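Local structure of chorismatase (Streptomyces hygroscopicus, 4BPS) at residues A97-Y111 against G186-G198. The protein hydrolyses chorismate to a dihydroxycyclohexadienecarboxylate and pyruvate in the biosynthesis of the immunosuppressive polyketides FK506 and FK520. Sequence-based numbering, arbitrary orientation.
Sequences AYLFGVVRTGESGRY and GGGITCVFLAARG
R104 reaches across T190 to the turn that leads into strand 189-196. Its CB lies 3.4 Å from I189 O. With CG between the backbone N and the carbonyl carbon (chi1 68°) and a bend at chi3, the chain returns over its neighbour: CD passes T190 OG1, which sits 3.0 Å from R104 CZ, over the centre of one guanidinium face. At the tip, NH2 donates to G187 O (2.9 Å), on a lone pair in the carbonyl plane, and to a water also held by G186 O; NH1 turns to T60 OG1 and A61 O of strand 57-62, tying the neighbouring sheet to this end of the strand pair. A leucine in place of R104 would probably leave G187 O without its donor and cut that link. A second side chain grips the same turn. E107 OE1 takes the N-H of G188 (2.9 Å) on its anti side and also bonds S142 OG. G188, at positive phi, leaves no room for a CB against T105 O.

Beyond this end, strands 98-105 and 189-196 run antiparallel with paired backbone bonds from L99/A195 to T105/I189. Side chains alternate between two faces. On one, V192 CG1 packs on F100 CE1 (3.5 Å), while L194 CD2 meets the F100 ring at its edge. On the other, F193 chi1 of 64° swings the ring over G101, whose CA lies 3.9 Å from the centroid in a CH-pi contact; a side chain at G101 would collide with F193 CZ. Further along this face, I189 CG1 lies over the Y111 ring, and V103 and C191 both touch L118 of helix 112-129; the side chain of C191 lies about 9 Å from the bound 3-(2-carboxyethyl)benzoic acid. This sheet packed against that helix is characteristic of the YjgF fold of chorismatase.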
ATOM      1  N   ALA A  97      18.842   8.614  -2.410  1.00  6.16           N
ATOM      2  CA  ALA A  97      17.991   8.273  -3.551  1.00  5.82           C
ATOM      3  C   ALA A  97      16.510   8.041  -3.246  1.00  5.37           C
ATOM      4  O   ALA A  97      15.691   8.157  -4.174  1.00  5.57           O
ATOM      5  CB  ALA A  97      18.556   7.043  -4.264  1.00  6.94           C
ATOM      6  N   TYR A  98      16.155   7.687  -2.000  1.00  5.02           N
ATOM      7  CA  TYR A  98      14.774   7.306  -1.680  1.00  5.27           C
ATOM      8  C   TYR A  98      14.333   7.882  -0.337  1.00  5.07           C
ATOM      9  O   TYR A  98      15.149   8.197   0.529  1.00  6.01           O
ATOM     10  CB  TYR A  98      14.599   5.775  -1.673  1.00  5.83           C
ATOM     11  CG  TYR A  98      14.963   5.158  -2.998  1.00  6.26           C
ATOM     12  CD1 TYR A  98      14.084   5.227  -4.089  1.00  6.43           C
ATOM     13  CD2 TYR A  98      16.195   4.534  -3.196  1.00  7.16           C
ATOM     14  CE1 TYR A  98      14.451   4.683  -5.329  1.00  7.25           C
ATOM     15  CE2 TYR A  98      16.547   3.999  -4.428  1.00  7.65           C
ATOM     16  CZ  TYR A  98      15.667   4.061  -5.479  1.00  7.74           C
ATOM     17  OH  TYR A  98      15.983   3.538  -6.722  1.00  8.92           O
ATOM     18  N   LEU A  99      13.017   7.987  -0.173  1.00  5.45           N
ATOM     19  CA  LEU A  99      12.384   8.575   1.016  1.00  5.60           C
ATOM     20  C   LEU A  99      11.246   7.648   1.470  1.00  5.30           C
ATOM     21  O   LEU A  99      10.484   7.138   0.639  1.00  5.98           O
ATOM     22  CB  LEU A  99      11.805   9.932   0.630  1.00  6.75           C
ATOM     23  CG  LEU A  99      10.937  10.710   1.615  1.00  7.76           C
ATOM     24  CD1 LEU A  99      11.777  11.159   2.764  1.00  8.47           C
ATOM     25  CD2 LEU A  99      10.252  11.935   0.931  1.00  7.93           C
ATOM     26  N   PHE A 100      11.137   7.447   2.782  1.00  5.10           N
ATOM     27  CA  PHE A 100      10.024   6.730   3.414  1.00  5.31           C
ATOM     28  C   PHE A 100       9.348   7.684   4.385  1.00  4.66           C
ATOM     29  O   PHE A 100      10.032   8.316   5.173  1.00  5.63           O
ATOM     30  CB  PHE A 100      10.558   5.512   4.174  1.00  5.73           C
ATOM     31  CG  PHE A 100       9.507   4.735   4.920  1.00  6.79           C
ATOM     32  CD1 PHE A 100       8.717   3.815   4.268  1.00  7.24           C
ATOM     33  CD2 PHE A 100       9.322   4.902   6.279  1.00 10.03           C
ATOM     34  CE1 PHE A 100       7.750   3.077   4.963  1.00  8.03           C
ATOM     35  CE2 PHE A 100       8.355   4.166   6.963  1.00 11.19           C
ATOM     36  CZ  PHE A 100       7.575   3.268   6.298  1.00  9.23           C
ATOM     37  N   GLY A 101       8.018   7.749   4.357  1.00  4.67           N
ATOM     38  CA  GLY A 101       7.284   8.589   5.292  1.00  4.83           C
ATOM     39  C   GLY A 101       6.019   7.933   5.795  1.00  4.45           C
ATOM     40  O   GLY A 101       5.426   7.060   5.137  1.00  4.69           O
ATOM     41  N   VAL A 102       5.584   8.384   6.971  1.00  4.86           N
ATOM     42  CA  VAL A 102       4.388   7.895   7.616  0.54  5.23           C
ATOM     43  C   VAL A 102       3.685   9.064   8.294  1.00  4.64           C
ATOM     44  O   VAL A 102       4.346   9.885   8.925  1.00  4.82           O
ATOM     45  CB  VAL A 102       4.840   6.906   8.760  0.54  6.27           C
ATOM     46  CG1 VAL A 102       3.648   6.351   9.512  0.54  5.87           C
ATOM     47  CG2 VAL A 102       5.763   5.790   8.248  0.54  6.34           C
ATOM     48  N   VAL A 103       2.361   9.130   8.178  1.00  4.84           N
ATOM     49  CA  VAL A 103       1.595  10.229   8.749  1.00  4.77           C
ATOM     50  C   VAL A 103       0.181   9.726   9.003  1.00  4.91           C
ATOM     51  O   VAL A 103      -0.301   8.831   8.307  1.00  5.33           O
ATOM     52  CB  VAL A 103       1.589  11.445   7.791  1.00  5.68           C
ATOM     53  CG1 VAL A 103       1.048  11.099   6.396  1.00  7.01           C
ATOM     54  CG2 VAL A 103       0.847  12.633   8.384  1.00  6.78           C
ATOM     55  N   ARG A 104      -0.506  10.257  10.007  1.00  4.86           N
ATOM     56  CA  ARG A 104      -1.878   9.845  10.256  1.00  5.05           C
ATOM     57  C   ARG A 104      -2.738  10.985  10.753  1.00  5.47           C
ATOM     58  O   ARG A 104      -2.227  12.012  11.220  1.00  7.07           O
ATOM     59  CB  ARG A 104      -1.898   8.631  11.203  1.00  5.80           C
ATOM     60  CG  ARG A 104      -1.454   8.922  12.629  1.00  6.21           C
ATOM     61  CD  ARG A 104      -1.157   7.660  13.427  1.00  6.09           C
ATOM     62  NE  ARG A 104      -2.358   6.835  13.518  1.00  5.40           N
ATOM     63  CZ  ARG A 104      -2.383   5.507  13.451  1.00  4.94           C
ATOM     64  NH1 ARG A 104      -1.258   4.790  13.413  1.00  5.34           N
ATOM     65  NH2 ARG A 104      -3.553   4.885  13.475  1.00  5.18           N
ATOM     66  N   THR A 105      -4.054  10.785  10.653  1.00  5.72           N
ATOM     67  CA  THR A 105      -5.032  11.726  11.157  1.00  5.99           C
ATOM     68  C   THR A 105      -6.024  10.961  12.018  1.00  6.35           C
ATOM     69  O   THR A 105      -6.323   9.808  11.755  1.00  7.61           O
ATOM     70  CB  THR A 105      -5.695  12.487  10.011  1.00  7.27           C
ATOM     71  OG1 THR A 105      -6.518  13.524  10.552  1.00  7.89           O
ATOM     72  CG2 THR A 105      -6.562  11.571   9.131  1.00  8.78           C
ATOM     73  N   GLY A 106      -6.491  11.587  13.090  1.00  6.64           N
ATOM     74  CA  GLY A 106      -7.242  10.877  14.112  1.00  7.16           C
ATOM     75  C   GLY A 106      -8.629  10.383  13.718  1.00  6.70           C
ATOM     76  O   GLY A 106      -9.272  10.897  12.796  1.00  7.14           O
ATOM     77  N   GLU A 107      -9.092   9.374  14.439  1.00  7.35           N
ATOM     78  CA  GLU A 107     -10.459   8.903  14.374  1.00  7.54           C
ATOM     79  C   GLU A 107     -11.416  10.099  14.451  1.00  7.72           C
ATOM     80  O   GLU A 107     -11.252  10.970  15.317  1.00  7.98           O
ATOM     81  CB  GLU A 107     -10.697   7.925  15.534  1.00  7.85           C
ATOM     82  CG  GLU A 107     -12.040   7.227  15.448  1.00  8.06           C
ATOM     83  CD  GLU A 107     -12.111   6.154  14.371  1.00  7.78           C
ATOM     84  OE1 GLU A 107     -11.056   5.658  13.916  1.00  7.13           O
ATOM     85  OE2 GLU A 107     -13.254   5.788  13.997  1.00  8.14           O
ATOM     86  N   SER A 108     -12.402  10.147  13.559  1.00  7.53           N
ATOM     87  CA  SER A 108     -13.223  11.339  13.441  1.00  8.57           C
ATOM     88  C   SER A 108     -14.555  10.999  12.797  1.00  8.04           C
ATOM     89  O   SER A 108     -14.713   9.934  12.196  1.00  8.41           O
ATOM     90  CB  SER A 108     -12.476  12.332  12.550  1.00 10.57           C
ATOM     91  OG  SER A 108     -13.193  13.551  12.432  1.00 12.34           O
ATOM     92  N   GLY A 109     -15.499  11.940  12.894  1.00  8.16           N
ATOM     93  CA  GLY A 109     -16.763  11.817  12.194  1.00  8.58           C
ATOM     94  C   GLY A 109     -16.678  12.167  10.715  1.00  8.05           C
ATOM     95  O   GLY A 109     -17.600  11.875   9.973  1.00  8.03           O
ATOM     96  N   ARG A 110     -15.569  12.768  10.286  1.00  7.93           N
ATOM     97  CA  ARG A 110     -15.422  13.314   8.938  1.00  8.84           C
ATOM     98  C   ARG A 110     -13.956  13.203   8.536  1.00  7.87           C
ATOM     99  O   ARG A 110     -13.091  13.492   9.373  1.00  9.58           O
ATOM    100  CB  ARG A 110     -15.836  14.826   8.913  1.00 11.20           C
ATOM    101  CG  ARG A 110     -17.265  15.119   9.362  1.00 11.95           C
ATOM    102  CD  ARG A 110     -17.658  16.586   9.134  1.00 11.73           C
ATOM    103  NE  ARG A 110     -19.030  16.914   9.553  1.00 12.89           N
ATOM    104  CZ  ARG A 110     -19.373  17.444  10.730  1.00 14.34           C
ATOM    105  NH1 ARG A 110     -20.646  17.701  10.991  1.00 14.75           N
ATOM    106  NH2 ARG A 110     -18.463  17.726  11.661  1.00 16.34           N
ATOM    107  N   TYR A 111     -13.651  12.849   7.284  1.00  6.09           N
ATOM    108  CA  TYR A 111     -12.258  12.645   6.890  1.00  5.57           C
ATOM    109  C   TYR A 111     -11.817  13.376   5.646  1.00  5.26           C
ATOM    110  O   TYR A 111     -10.598  13.489   5.446  1.00  6.09           O
ATOM    111  CB  TYR A 111     -11.974  11.154   6.679  1.00  5.76           C
ATOM    112  CG  TYR A 111     -12.015  10.334   7.929  1.00  5.68           C
ATOM    113  CD1 TYR A 111     -11.014  10.454   8.890  1.00  6.09           C
ATOM    114  CD2 TYR A 111     -13.053   9.439   8.159  1.00  5.86           C
ATOM    115  CE1 TYR A 111     -11.033   9.707  10.034  1.00  6.32           C
ATOM    116  CE2 TYR A 111     -13.077   8.670   9.320  1.00  6.48           C
ATOM    117  CZ  TYR A 111     -12.050   8.813  10.253  1.00  6.03           C
ATOM    118  OH  TYR A 111     -12.021   8.069  11.420  1.00  6.41           O
ATOM    119  N   GLY A 186      -9.592   0.715  14.133  1.00  5.86           N
ATOM    120  CA  GLY A 186      -9.550   1.912  14.942  1.00  5.99           C
ATOM    121  C   GLY A 186      -8.424   2.768  14.411  1.00  5.80           C
ATOM    122  O   GLY A 186      -7.658   2.336  13.559  1.00  6.39           O
ATOM    123  N   GLY A 187      -8.319   3.999  14.902  1.00  5.85           N
ATOM    124  CA  GLY A 187      -7.166   4.823  14.620  1.00  6.08           C
ATOM    125  C   GLY A 187      -7.201   5.716  13.402  1.00  5.42           C
ATOM    126  O   GLY A 187      -6.140   6.008  12.832  1.00  6.18           O
ATOM    127  N   GLY A 188      -8.370   6.196  12.989  1.00  5.29           N
ATOM    128  CA  GLY A 188      -8.402   7.169  11.902  1.00  5.71           C
ATOM    129  C   GLY A 188      -7.756   6.645  10.624  1.00  4.76           C
ATOM    130  O   GLY A 188      -7.896   5.474  10.262  1.00  5.45           O
ATOM    131  N   ILE A 189      -7.059   7.534   9.919  1.00  5.09           N
ATOM    132  CA  ILE A 189      -6.479   7.197   8.628  1.00  4.89           C
ATOM    133  C   ILE A 189      -4.968   7.372   8.706  1.00  4.57           C
ATOM    134  O   ILE A 189      -4.483   8.436   9.066  1.00  5.38           O
ATOM    135  CB  ILE A 189      -7.072   8.023   7.493  1.00  5.19           C
ATOM    136  CG1 ILE A 189      -8.592   7.777   7.395  1.00  5.88           C
ATOM    137  CG2 ILE A 189      -6.381   7.673   6.163  1.00  6.35           C
ATOM    138  CD1 ILE A 189      -9.296   8.494   6.273  1.00  6.68           C
ATOM    139  N   THR A 190      -4.240   6.309   8.342  1.00  4.69           N
ATOM    140  CA  THR A 190      -2.782   6.304   8.318  1.00  4.74           C
ATOM    141  C   THR A 190      -2.326   6.144   6.868  1.00  4.69           C
ATOM    142  O   THR A 190      -2.813   5.260   6.160  1.00  5.00           O
ATOM    143  CB  THR A 190      -2.233   5.155   9.164  1.00  5.30           C
ATOM    144  OG1 THR A 190      -2.722   5.250  10.500  1.00  5.23           O
ATOM    145  CG2 THR A 190      -0.709   5.134   9.210  1.00  5.72           C
ATOM    146  N   CYS A 191      -1.374   6.986   6.476  1.00  4.78           N
ATOM    147  CA  CYS A 191      -0.769   6.945   5.151  1.00  5.09           C
ATOM    148  C   CYS A 191       0.730   6.663   5.265  1.00  5.07           C
ATOM    149  O   CYS A 191       1.446   7.302   6.053  1.00  5.93           O
ATOM    150  CB  CYS A 191      -0.987   8.277   4.436  1.00  5.83           C
ATOM    151  SG  CYS A 191      -0.190   8.420   2.802  1.00  8.34           S
ATOM    152  N   VAL A 192       1.179   5.669   4.495  1.00  4.77           N
ATOM    153  CA  VAL A 192       2.584   5.314   4.405  1.00  5.04           C
ATOM    154  C   VAL A 192       2.995   5.517   2.960  1.00  4.68           C
ATOM    155  O   VAL A 192       2.218   5.196   2.063  1.00  4.82           O
ATOM    156  CB  VAL A 192       2.786   3.827   4.815  1.00  5.34           C
ATOM    157  CG1 VAL A 192       4.248   3.415   4.769  1.00  5.88           C
ATOM    158  CG2 VAL A 192       2.168   3.541   6.171  1.00  5.82           C
ATOM    159  N   PHE A 193       4.212   5.996   2.707  1.00  4.69           N
ATOM    160  CA  PHE A 193       4.628   6.165   1.322  1.00  5.15           C
ATOM    161  C   PHE A 193       6.130   6.004   1.138  1.00  4.95           C
ATOM    162  O   PHE A 193       6.932   6.238   2.071  1.00  4.96           O
ATOM    163  CB  PHE A 193       4.179   7.527   0.748  1.00  5.33           C
ATOM    164  CG  PHE A 193       4.806   8.706   1.436  1.00  6.25           C
ATOM    165  CD1 PHE A 193       4.240   9.228   2.598  1.00  7.57           C
ATOM    166  CD2 PHE A 193       5.963   9.290   0.930  1.00  7.54           C
ATOM    167  CE1 PHE A 193       4.821  10.304   3.245  1.00  8.60           C
ATOM    168  CE2 PHE A 193       6.545  10.367   1.570  1.00  9.32           C
ATOM    169  CZ  PHE A 193       5.969  10.867   2.735  1.00  9.35           C
ATOM    170  N   LEU A 194       6.480   5.578  -0.070  1.00  4.47           N
ATOM    171  CA  LEU A 194       7.848   5.575  -0.563  1.00  4.63           C
ATOM    172  C   LEU A 194       7.934   6.540  -1.742  1.00  4.64           C
ATOM    173  O   LEU A 194       6.996   6.633  -2.540  1.00  5.03           O
ATOM    174  CB  LEU A 194       8.220   4.180  -1.068  1.00  5.30           C
ATOM    175  CG  LEU A 194       8.456   3.128   0.010  1.00  6.86           C
ATOM    176  CD1 LEU A 194       8.383   1.730  -0.602  1.00  7.11           C
ATOM    177  CD2 LEU A 194       9.813   3.340   0.683  1.00  7.66           C
ATOM    178  N   ALA A 195       9.064   7.235  -1.861  1.00  4.76           N
ATOM    179  CA  ALA A 195       9.277   8.171  -2.957  1.00  5.27           C
ATOM    180  C   ALA A 195      10.749   8.130  -3.374  1.00  5.21           C
ATOM    181  O   ALA A 195      11.620   7.689  -2.611  1.00  6.12           O
ATOM    182  CB  ALA A 195       8.899   9.587  -2.553  1.00  6.30           C
ATOM    183  N   ALA A 196      11.008   8.598  -4.593  1.00  6.02           N
ATOM    184  CA  ALA A 196      12.333   8.594  -5.191  1.00  5.71           C
ATOM    185  C   ALA A 196      12.767   9.991  -5.585  1.00  5.23           C
ATOM    186  O   ALA A 196      11.971  10.806  -6.079  1.00  5.82           O
ATOM    187  CB  ALA A 196      12.353   7.675  -6.413  1.00  6.50           C
ATOM    188  N   ARG A 197      14.073  10.226  -5.430  1.00  5.41           N
ATOM    189  CA  ARG A 197      14.729  11.456  -5.874  1.00  5.92           C
ATOM    190  C   ARG A 197      14.523  11.676  -7.371  1.00  6.04           C
ATOM    191  O   ARG A 197      14.278  12.791  -7.846  1.00  6.87           O
ATOM    192  CB  ARG A 197      16.222  11.382  -5.572  1.00  6.36           C
ATOM    193  CG  ARG A 197      17.023  12.527  -6.188  1.00  7.69           C
ATOM    194  CD  ARG A 197      18.508  12.481  -5.873  1.00  8.36           C
ATOM    195  NE  ARG A 197      19.138  11.231  -6.278  1.00  8.88           N
ATOM    196  CZ  ARG A 197      20.368  10.866  -5.953  1.00 10.71           C
ATOM    197  NH1 ARG A 197      21.157  11.650  -5.214  1.00 10.41           N
ATOM    198  NH2 ARG A 197      20.793   9.684  -6.367  1.00 13.37           N
ATOM    199  N   GLY A 198      14.633  10.607  -8.140  1.00  6.05           N
ATOM    200  CA  GLY A 198      14.513  10.702  -9.575  1.00  7.43           C
ATOM    201  C   GLY A 198      14.569   9.320 -10.159  1.00  7.23           C
ATOM    202  O   GLY A 198      14.149   8.339  -9.535  1.00  7.91           O
TER
HETATM  203  O   HOH W   1      15.991   7.959  -6.996  1.00  7.21           O
HETATM  204  O   HOH W   2      15.806   5.609  -8.552  1.00  9.79           O
HETATM  205  O   HOH W   3      -4.963   2.127  12.721  1.00  5.62           O